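Local coordinates for protein probable benzoylformate decarboxylase (Rhodococcus jostii, PDB 7ORX) that binds thiamine diphosphate and a sodium ion and belongs to the thiamine diphosphate-dependent enzymes, built from three domains and assembled as four chains, at residues E198-A203 with N330-S335; A363-G368 with S388-S393; G437-W442 with E491-R496. One frame throughout, in Å; residues are numbered along the deposited sequence.

Followed from the N terminus, the chain first builds the N-terminal cofactor-binding domain, then the central domain, where contact 1 closes a loop of 126 residues by setting the end of helix 190-202 beside the segment that leaves helix 321-331. Contacts 2 and 3 both tie together parts of the C-terminal cofactor-binding domain. Contact 2 closes a short loop of 19 residues, from helix 358-368 through strand 374-378 to helix 383-389; contact 3 joins helices 440-447 and 486-493 over 48 residues and also borders the second subunit. The loops follow in series, none nested or crossed. Centres of contacts 2 and 3 are about 26 Å apart; those of contacts 1 and 3, on opposite sides of the chain's centre, about 52 Å.

Contact 1. Residues E198-A203 with N330-S335; sequences ETLESA and NMVKPS
Glu201, in the last turn of helix 190-202, accepts a hydrogen bond from the backbone of Lys333, and beside it Leu200 meets Val332. The buried part is apolar. Leu200 CD1 lies 4.2 Å from Val332 CG1, the two side chains crossing at a slant. Leu200 packs between its own helix and strand 272-276, on Leu272 and Leu274, while Val332 rests against Leu226 of helix 220-230. Branched aliphatic residues suit these places, since they pack closely and ask for no polar partner.

The solvent side is polar and held by a single bond. The extended chain of Glu201 beyond CG (chi2 171°) carries the carboxylate across to the other backbone, where OE2 takes the N-H of Lys333, its N 2.9 Å away. The bond is fairly straight, 158° at the hydrogen, and reaches OE2 on its anti side, 33° out of the carboxylate plane. The same oxygen lies 3.4 Å from Val332 CA. A glutamate is long enough to bridge this gap and to engage a backbone N-H in the loop after helix 321-331. Lys333 CB lies 3.6 Å from Glu201 OE2, but the bent chain leads the ammonium away.

The contact thus joins the last turn of helix 190-202 to the loop that follows helix 321-331 in the central domain, whose six-stranded parallel sheet flanked by helices is a Rossmann-like alpha/beta fold.

Contact 2. Residues A363-G368 with S388-S393; sequences ALVRAG and SQMDLS
Arg366 grips Gln389 through two hydrogen bonds in a partly buried, mixed contact between the end of helix 358-368 and the segment that leaves helix 383-389. Both bonds come from one nitrogen. Arg366 NH1 donates to the backbone oxygen Gln389 O at 2.7 Å and to the side-chain oxygen Gln389 OE1 at 3.2 Å. Each acceptor lies near the guanidinium plane, although that plane is turned 42° from the side-chain amide. The bond to OE1 is the straighter, 168° at the hydrogen. Arginine suits the place because its two N-H groups on NH1 can serve two acceptors of one residue, its backbone and side-chain carbonyl oxygens. CG of Arg366 stands anti to the backbone N (chi1 180°) and the chain stays extended to CD, spanning the gap from the helix; the bend at chi3 then sets NE where the guanidinium can turn its edge to Gln389. Ala363 O lies over the centre of one guanidinium face, and Phe346 makes a cation-pi contact with the same group.

The two helices precede and follow strand 374-378, one strand of the six-stranded parallel sheet of the C-terminal cofactor-binding domain, an alpha/beta fold. That strand also supplies Tyr375, on which both Val365 and Met390 pack. These two meet each other as well, Val365 CG1 being 4.1 Å from Met390 CE. Methionine's flexible chain, bent at chi2 and chi3, lets its methyl reach back although its CB points away from the helix. Ala363, small enough for close approach, sets its CB 3.6 Å from Gln389 OE1.

Contact 3. Residues G437-W442 with E491-R496; sequences GITALW and EGYGVR
Tyr493 packs its ring against the turn that leads into helix 440-447 and the first residues of that helix, a buried contact with the end of helix 486-493 and the residues after it. It lies in the C-terminal thiamine diphosphate-binding domain, an alpha/beta fold around a six-stranded parallel sheet. No hydrogen bond crosses between the two segments; the contact is made by packing. Thr439 CA lies over one face of the ring, and Thr439 CG2 comes within 3.5 Å of Tyr493 OH, the two side chains running side by side in the same direction. Trp442 CB approaches Tyr493 CD1 at 3.8 Å, while Ile438 CG2 meets Tyr493 CE2 at 4.2 Å. A large flat ring suits the place, since it can touch three residues of the turn and helix at once. Leu441 CB is shared, 4.1 Å from both Tyr493 CB and Val495 CG2, and Val495 CG2 sits 3.3 Å from Leu441 O.

Backbone geometry sets these groups in place. A type I beta turn from Gly437 to Ala440 presents Ile438 and Thr439, and the helix that follows brings Trp442 CB. Tyr493 CB points toward this segment, and CG, anti to the carbonyl carbon (chi1 -77°), starts the ring off on that side. Helix 486-493 ends in a Schellman motif at Gly494, whose positive phi (88°) would jam a CB against the preceding carbonyl, so glycine fits there; the chain then turns Val495 toward Leu441.

Further out lies the second subunit. Trp442 NE1 hydrogen-bonds to its Pro482 O, and Tyr493 OH to its Asn435 OD1.

Contact 1. Residues E198-A203 with N330-S335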
loop_
_atom_site.group_PDB
_atom_site.type_symbol
_atom_site.label_atom_id
_atom_site.label_comp_id
_atom_site.label_asym_id
_atom_site.label_seq_id
_atom_site.Cartn_x
_atom_site.Cartn_y
_atom_site.Cartn_z
ATOM N N GLU C 198 19.033 -40.637 -3.330
ATOM C CA GLU C 198 18.229 -41.884 -3.439
ATOM C C GLU C 198 17.205 -41.673 -4.562
ATOM O O GLU C 198 17.255 -42.426 -5.525
ATOM C CB GLU C 198 17.552 -42.278 -2.126
ATOM C CG GLU C 198 16.927 -43.668 -2.180
ATOM C CD GLU C 198 17.041 -44.493 -0.874
ATOM O OE1 GLU C 198 17.058 -43.904 0.269
ATOM O OE2 GLU C 198 17.117 -45.756 -0.967
ATOM N N THR C 199 16.387 -40.627 -4.508
ATOM C CA THR C 199 15.317 -40.366 -5.505
ATOM C C THR C 199 15.900 -40.301 -6.924
ATOM O O THR C 199 15.202 -40.746 -7.872
ATOM C CB THR C 199 14.587 -39.041 -5.271
ATOM O OG1 THR C 199 14.378 -38.878 -3.874
ATOM C CG2 THR C 199 13.245 -38.969 -5.964
ATOM N N LEU C 200 17.112 -39.749 -7.072
ATOM C CA LEU C 200 17.773 -39.557 -8.385
ATOM C C LEU C 200 18.283 -40.900 -8.904
ATOM O O LEU C 200 17.940 -41.226 -10.061
ATOM C CB LEU C 200 18.897 -38.524 -8.262
ATOM C CG LEU C 200 18.443 -37.064 -8.308
ATOM C CD1 LEU C 200 19.605 -36.124 -8.075
ATOM C CD2 LEU C 200 17.802 -36.739 -9.642
ATOM N N GLU C 201 19.040 -41.657 -8.102
ATOM C CA GLU C 201 19.573 -42.983 -8.500
ATOM C C GLU C 201 18.427 -43.998 -8.657
ATOM O O GLU C 201 18.620 -44.981 -9.405
ATOM C CB GLU C 201 20.618 -43.439 -7.491
ATOM C CG GLU C 201 21.831 -42.532 -7.436
ATOM C CD GLU C 201 22.790 -42.843 -6.289
ATOM O OE1 GLU C 201 22.441 -43.693 -5.397
ATOM O OE2 GLU C 201 23.879 -42.194 -6.249
ATOM N N SER C 202 17.298 -43.776 -7.958
ATOM C CA SER C 202 16.016 -44.536 -8.068
ATOM C C SER C 202 15.478 -44.496 -9.500
ATOM O O SER C 202 15.041 -45.533 -10.008
ATOM C CB SER C 202 14.948 -43.974 -7.172
ATOM O OG SER C 202 14.792 -44.778 -6.042
ATOM N N ALA C 203 15.384 -43.299 -10.064
ATOM C CA ALA C 203 14.522 -43.009 -11.223
ATOM C C ALA C 203 15.001 -43.850 -12.409
ATOM O O ALA C 203 16.223 -43.956 -12.604
ATOM C CB ALA C 203 14.537 -41.535 -11.495
ATOM N N ASN C 330 28.704 -34.296 -7.611
ATOM C CA ASN C 330 29.958 -34.958 -7.160
ATOM C C ASN C 330 29.645 -36.267 -6.425
ATOM O O ASN C 330 30.608 -37.000 -6.206
ATOM C CB ASN C 330 30.854 -34.002 -6.366
ATOM C CG ASN C 330 31.488 -32.959 -7.273
ATOM O OD1 ASN C 330 32.033 -33.250 -8.349
ATOM N ND2 ASN C 330 31.388 -31.710 -6.864
ATOM N N MET C 331 28.376 -36.587 -6.124
ATOM C CA MET C 331 28.041 -37.710 -5.212
ATOM C C MET C 331 27.041 -38.725 -5.783
ATOM O O MET C 331 27.062 -39.884 -5.282
ATOM C CB MET C 331 27.533 -37.174 -3.879
ATOM C CG MET C 331 28.626 -37.075 -2.841
ATOM S SD MET C 331 27.846 -36.815 -1.182
ATOM C CE MET C 331 29.255 -36.962 -0.072
ATOM N N VAL C 332 26.217 -38.379 -6.774
ATOM C CA VAL C 332 25.379 -39.403 -7.481
ATOM C C VAL C 332 26.287 -40.392 -8.225
ATOM O O VAL C 332 27.341 -39.970 -8.742
ATOM C CB VAL C 332 24.323 -38.807 -8.421
ATOM C CG1 VAL C 332 23.368 -37.885 -7.680
ATOM C CG2 VAL C 332 24.959 -38.104 -9.581
ATOM N N LYS C 333 25.892 -41.668 -8.214
ATOM C CA LYS C 333 26.604 -42.809 -8.856
ATOM C C LYS C 333 26.280 -42.766 -10.350
ATOM O O LYS C 333 25.134 -42.513 -10.725
ATOM C CB LYS C 333 26.168 -44.160 -8.250
ATOM C CG LYS C 333 26.704 -44.504 -6.856
ATOM C CD LYS C 333 28.228 -44.300 -6.681
ATOM C CE LYS C 333 29.131 -44.606 -7.887
ATOM N NZ LYS C 333 29.664 -45.991 -7.922
ATOM N N PRO C 334 27.270 -42.965 -11.248
ATOM C CA PRO C 334 26.967 -43.194 -12.663
ATOM C C PRO C 334 25.866 -44.264 -12.801
ATOM O O PRO C 334 25.948 -45.248 -12.090
ATOM C CB PRO C 334 28.316 -43.622 -13.265
ATOM C CG PRO C 334 29.338 -42.955 -12.367
ATOM C CD PRO C 334 28.716 -42.969 -10.982
ATOM N N SER C 335 24.845 -44.024 -13.633
ATOM C CA SER C 335 23.660 -44.904 -13.787
ATOM C C SER C 335 23.883 -45.977 -14.888
ATOM O O SER C 335 24.819 -45.846 -15.800
ATOM C CB SER C 335 22.436 -44.102 -14.123
ATOM O OG SER C 335 22.198 -43.051 -13.211
#

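Contact 2. Residues A363-G368 with S388-S393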
loop_
_atom_site.group_PDB
_atom_site.type_symbol
_atom_site.label_atom_id
_atom_site.label_comp_id
_atom_site.label_asym_id
_atom_site.label_seq_id
_atom_site.Cartn_x
_atom_site.Cartn_y
_atom_site.Cartn_z
ATOM N N ALA C 363 22.050 -18.522 -37.886
ATOM C CA ALA C 363 23.119 -19.409 -38.405
ATOM C C ALA C 363 24.303 -18.569 -38.879
ATOM O O ALA C 363 25.425 -18.950 -38.579
ATOM C CB ALA C 363 22.579 -20.303 -39.483
ATOM N N LEU C 364 24.061 -17.458 -39.577
ATOM C CA LEU C 364 25.113 -16.453 -39.915
ATOM C C LEU C 364 25.711 -15.900 -38.609
ATOM O O LEU C 364 26.930 -15.802 -38.519
ATOM C CB LEU C 364 24.518 -15.333 -40.770
ATOM C CG LEU C 364 24.588 -15.539 -42.280
ATOM C CD1 LEU C 364 24.739 -17.015 -42.683
ATOM C CD2 LEU C 364 23.346 -14.919 -42.938
ATOM N N VAL C 365 24.909 -15.571 -37.604
ATOM C CA VAL C 365 25.497 -15.063 -36.340
ATOM C C VAL C 365 26.360 -16.170 -35.708
ATOM O O VAL C 365 27.438 -15.860 -35.236
ATOM C CB VAL C 365 24.406 -14.548 -35.387
ATOM C CG1 VAL C 365 24.931 -14.329 -33.981
ATOM C CG2 VAL C 365 23.750 -13.284 -35.950
ATOM N N ARG C 366 25.924 -17.422 -35.718
ATOM C CA ARG C 366 26.722 -18.534 -35.153
ATOM C C ARG C 366 28.099 -18.566 -35.823
ATOM O O ARG C 366 29.104 -18.606 -35.107
ATOM C CB ARG C 366 26.009 -19.881 -35.321
ATOM C CG ARG C 366 26.787 -21.062 -34.758
ATOM C CD ARG C 366 26.129 -22.396 -35.024
ATOM N NE ARG C 366 25.975 -22.822 -36.438
ATOM C CZ ARG C 366 24.823 -22.897 -37.104
ATOM N NH1 ARG C 366 23.681 -22.538 -36.549
ATOM N NH2 ARG C 366 24.814 -23.308 -38.347
ATOM N N ALA C 367 28.136 -18.552 -37.149
ATOM C CA ALA C 367 29.359 -18.685 -37.974
ATOM C C ALA C 367 30.292 -17.480 -37.802
ATOM O O ALA C 367 31.494 -17.667 -37.919
ATOM C CB ALA C 367 28.953 -18.850 -39.409
ATOM N N GLY C 368 29.771 -16.274 -37.574
ATOM C CA GLY C 368 30.570 -15.027 -37.491
ATOM C C GLY C 368 31.042 -14.712 -36.090
ATOM O O GLY C 368 32.030 -14.054 -35.966
ATOM N N SER C 388 17.339 -23.456 -31.964
ATOM C CA SER C 388 17.590 -24.544 -32.944
ATOM C C SER C 388 18.890 -24.243 -33.694
ATOM O O SER C 388 19.365 -25.098 -34.430
ATOM C CB SER C 388 16.408 -24.710 -33.875
ATOM O OG SER C 388 16.393 -23.662 -34.824
ATOM N N GLN C 389 19.492 -23.079 -33.451
ATOM C CA GLN C 389 20.522 -22.522 -34.357
ATOM C C GLN C 389 21.715 -21.931 -33.582
ATOM O O GLN C 389 22.691 -21.666 -34.236
ATOM C CB GLN C 389 19.793 -21.524 -35.252
ATOM C CG GLN C 389 20.336 -21.459 -36.669
ATOM C CD GLN C 389 20.098 -22.716 -37.474
ATOM O OE1 GLN C 389 20.993 -23.213 -38.135
ATOM N NE2 GLN C 389 18.885 -23.227 -37.453
ATOM N N MET C 390 21.712 -21.799 -32.245
ATOM C CA MET C 390 22.844 -21.132 -31.547
ATOM C C MET C 390 23.697 -22.136 -30.788
ATOM O O MET C 390 23.117 -23.148 -30.322
ATOM C CB MET C 390 22.318 -20.063 -30.596
ATOM C CG MET C 390 21.713 -18.901 -31.359
ATOM S SD MET C 390 22.959 -18.055 -32.316
ATOM C CE MET C 390 23.406 -16.793 -31.139
ATOM N N ASP C 391 25.012 -21.850 -30.695
ATOM C CA ASP C 391 26.020 -22.689 -29.970
ATOM C C ASP C 391 26.578 -21.884 -28.796
ATOM O O ASP C 391 27.668 -21.331 -28.913
ATOM C CB ASP C 391 27.153 -23.204 -30.872
ATOM C CG ASP C 391 28.186 -24.120 -30.215
ATOM O OD1 ASP C 391 28.066 -24.414 -28.998
ATOM O OD2 ASP C 391 29.127 -24.533 -30.932
ATOM N N LEU C 392 25.849 -21.892 -27.694
ATOM C CA LEU C 392 26.192 -21.225 -26.405
ATOM C C LEU C 392 26.879 -22.243 -25.509
ATOM O O LEU C 392 26.308 -23.311 -25.326
ATOM C CB LEU C 392 24.885 -20.757 -25.766
ATOM C CG LEU C 392 24.276 -19.460 -26.288
ATOM C CD1 LEU C 392 24.594 -19.228 -27.728
ATOM C CD2 LEU C 392 22.775 -19.453 -26.098
ATOM N N SER C 393 28.050 -21.955 -24.955
ATOM C CA SER C 393 28.799 -22.989 -24.184
ATOM C C SER C 393 29.489 -22.447 -22.928
ATOM O O SER C 393 30.247 -23.200 -22.339
ATOM C CB SER C 393 29.790 -23.697 -25.087
ATOM O OG SER C 393 30.819 -22.824 -25.506
#

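Contact 3. Residues G437-W442 with E491-R496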
loop_
_atom_site.group_PDB
_atom_site.type_symbol
_atom_site.label_atom_id
_atom_site.label_comp_id
_atom_site.label_asym_id
_atom_site.label_seq_id
_atom_site.Cartn_x
_atom_site.Cartn_y
_atom_site.Cartn_z
ATOM N N GLY C 437 13.831 1.195 -25.597
ATOM C CA GLY C 437 15.133 1.537 -24.990
ATOM C C GLY C 437 16.123 2.188 -25.925
ATOM O O GLY C 437 17.330 2.028 -25.730
ATOM N N ILE C 438 15.645 2.913 -26.930
ATOM C CA ILE C 438 16.433 3.387 -28.113
ATOM C C ILE C 438 17.506 4.353 -27.635
ATOM O O ILE C 438 18.614 4.354 -28.185
ATOM C CB ILE C 438 15.490 4.033 -29.150
ATOM C CG1 ILE C 438 16.164 4.208 -30.517
ATOM C CG2 ILE C 438 14.915 5.347 -28.646
ATOM C CD1 ILE C 438 16.443 2.894 -31.234
ATOM N N THR C 439 17.195 5.153 -26.618
ATOM C CA THR C 439 18.094 6.220 -26.115
ATOM C C THR C 439 19.353 5.611 -25.483
ATOM O O THR C 439 20.281 6.360 -25.314
ATOM C CB THR C 439 17.405 7.099 -25.069
ATOM O OG1 THR C 439 17.067 6.227 -23.988
ATOM C CG2 THR C 439 16.175 7.799 -25.597
ATOM N N ALA C 440 19.392 4.328 -25.130
ATOM C CA ALA C 440 20.618 3.705 -24.595
ATOM C C ALA C 440 21.710 3.704 -25.651
ATOM O O ALA C 440 22.890 3.494 -25.285
ATOM C CB ALA C 440 20.359 2.312 -24.136
ATOM N N LEU C 441 21.362 3.921 -26.917
ATOM C CA LEU C 441 22.386 4.004 -27.980
ATOM C C LEU C 441 23.290 5.208 -27.729
ATOM O O LEU C 441 24.505 5.094 -27.965
ATOM C CB LEU C 441 21.694 4.118 -29.333
ATOM C CG LEU C 441 21.108 2.830 -29.884
ATOM C CD1 LEU C 441 20.451 3.121 -31.222
ATOM C CD2 LEU C 441 22.196 1.762 -30.016
ATOM N N TRP C 442 22.719 6.323 -27.278
ATOM C CA TRP C 442 23.479 7.544 -26.885
ATOM C C TRP C 442 24.542 7.197 -25.841
ATOM O O TRP C 442 25.695 7.577 -26.049
ATOM C CB TRP C 442 22.537 8.601 -26.336
ATOM C CG TRP C 442 23.234 9.876 -25.997
ATOM C CD1 TRP C 442 23.520 10.894 -26.861
ATOM C CD2 TRP C 442 23.716 10.278 -24.708
ATOM N NE1 TRP C 442 24.151 11.905 -26.192
ATOM C CE2 TRP C 442 24.265 11.561 -24.863
ATOM C CE3 TRP C 442 23.742 9.690 -23.453
ATOM C CZ2 TRP C 442 24.842 12.257 -23.804
ATOM C CZ3 TRP C 442 24.302 10.386 -22.397
ATOM C CH2 TRP C 442 24.846 11.649 -22.578
ATOM N N GLU C 491 22.244 7.021 -35.939
ATOM C CA GLU C 491 23.139 8.146 -36.300
ATOM C C GLU C 491 22.648 9.353 -35.515
ATOM O O GLU C 491 23.484 10.145 -35.064
ATOM C CB GLU C 491 23.225 8.326 -37.814
ATOM C CG GLU C 491 23.976 7.170 -38.508
ATOM C CD GLU C 491 24.089 7.264 -40.044
ATOM O OE1 GLU C 491 24.963 6.533 -40.648
ATOM O OE2 GLU C 491 23.340 8.104 -40.662
ATOM N N GLY C 492 21.347 9.420 -35.263
ATOM C CA GLY C 492 20.752 10.436 -34.372
ATOM C C GLY C 492 21.376 10.438 -32.994
ATOM O O GLY C 492 21.466 11.509 -32.423
ATOM N N TYR C 493 21.785 9.280 -32.483
ATOM C CA TYR C 493 22.365 9.135 -31.127
ATOM C C TYR C 493 23.878 8.943 -31.213
ATOM O O TYR C 493 24.514 8.902 -30.184
ATOM C CB TYR C 493 21.607 8.057 -30.354
ATOM C CG TYR C 493 20.265 8.523 -29.826
ATOM C CD1 TYR C 493 20.152 9.709 -29.137
ATOM C CD2 TYR C 493 19.101 7.799 -30.013
ATOM C CE1 TYR C 493 18.938 10.160 -28.647
ATOM C CE2 TYR C 493 17.877 8.227 -29.512
ATOM C CZ TYR C 493 17.794 9.422 -28.821
ATOM O OH TYR C 493 16.637 9.943 -28.308
ATOM N N GLY C 494 24.473 9.010 -32.398
ATOM C CA GLY C 494 25.943 9.011 -32.548
ATOM C C GLY C 494 26.490 7.610 -32.645
ATOM O O GLY C 494 27.711 7.437 -32.464
ATOM N N VAL C 495 25.637 6.627 -32.930
ATOM C CA VAL C 495 26.090 5.259 -33.300
ATOM C C VAL C 495 26.045 5.049 -34.825
ATOM O O VAL C 495 25.042 5.339 -35.456
ATOM C CB VAL C 495 25.274 4.200 -32.560
ATOM C CG1 VAL C 495 25.701 2.781 -32.920
ATOM C CG2 VAL C 495 25.404 4.427 -31.091
ATOM N N ARG C 496 27.113 4.463 -35.343
ATOM C CA ARG C 496 27.313 4.113 -36.771
ATOM C C ARG C 496 26.354 2.961 -37.080
ATOM O O ARG C 496 26.387 1.974 -36.363
ATOM C CB ARG C 496 28.812 3.825 -37.003
ATOM C CG ARG C 496 29.188 2.650 -37.911
ATOM C CD ARG C 496 30.679 2.237 -37.930
ATOM N NE ARG C 496 31.150 1.881 -39.285
ATOM C CZ ARG C 496 31.250 0.647 -39.800
ATOM N NH1 ARG C 496 30.949 -0.420 -39.063
ATOM N NH2 ARG C 496 31.639 0.512 -41.068
#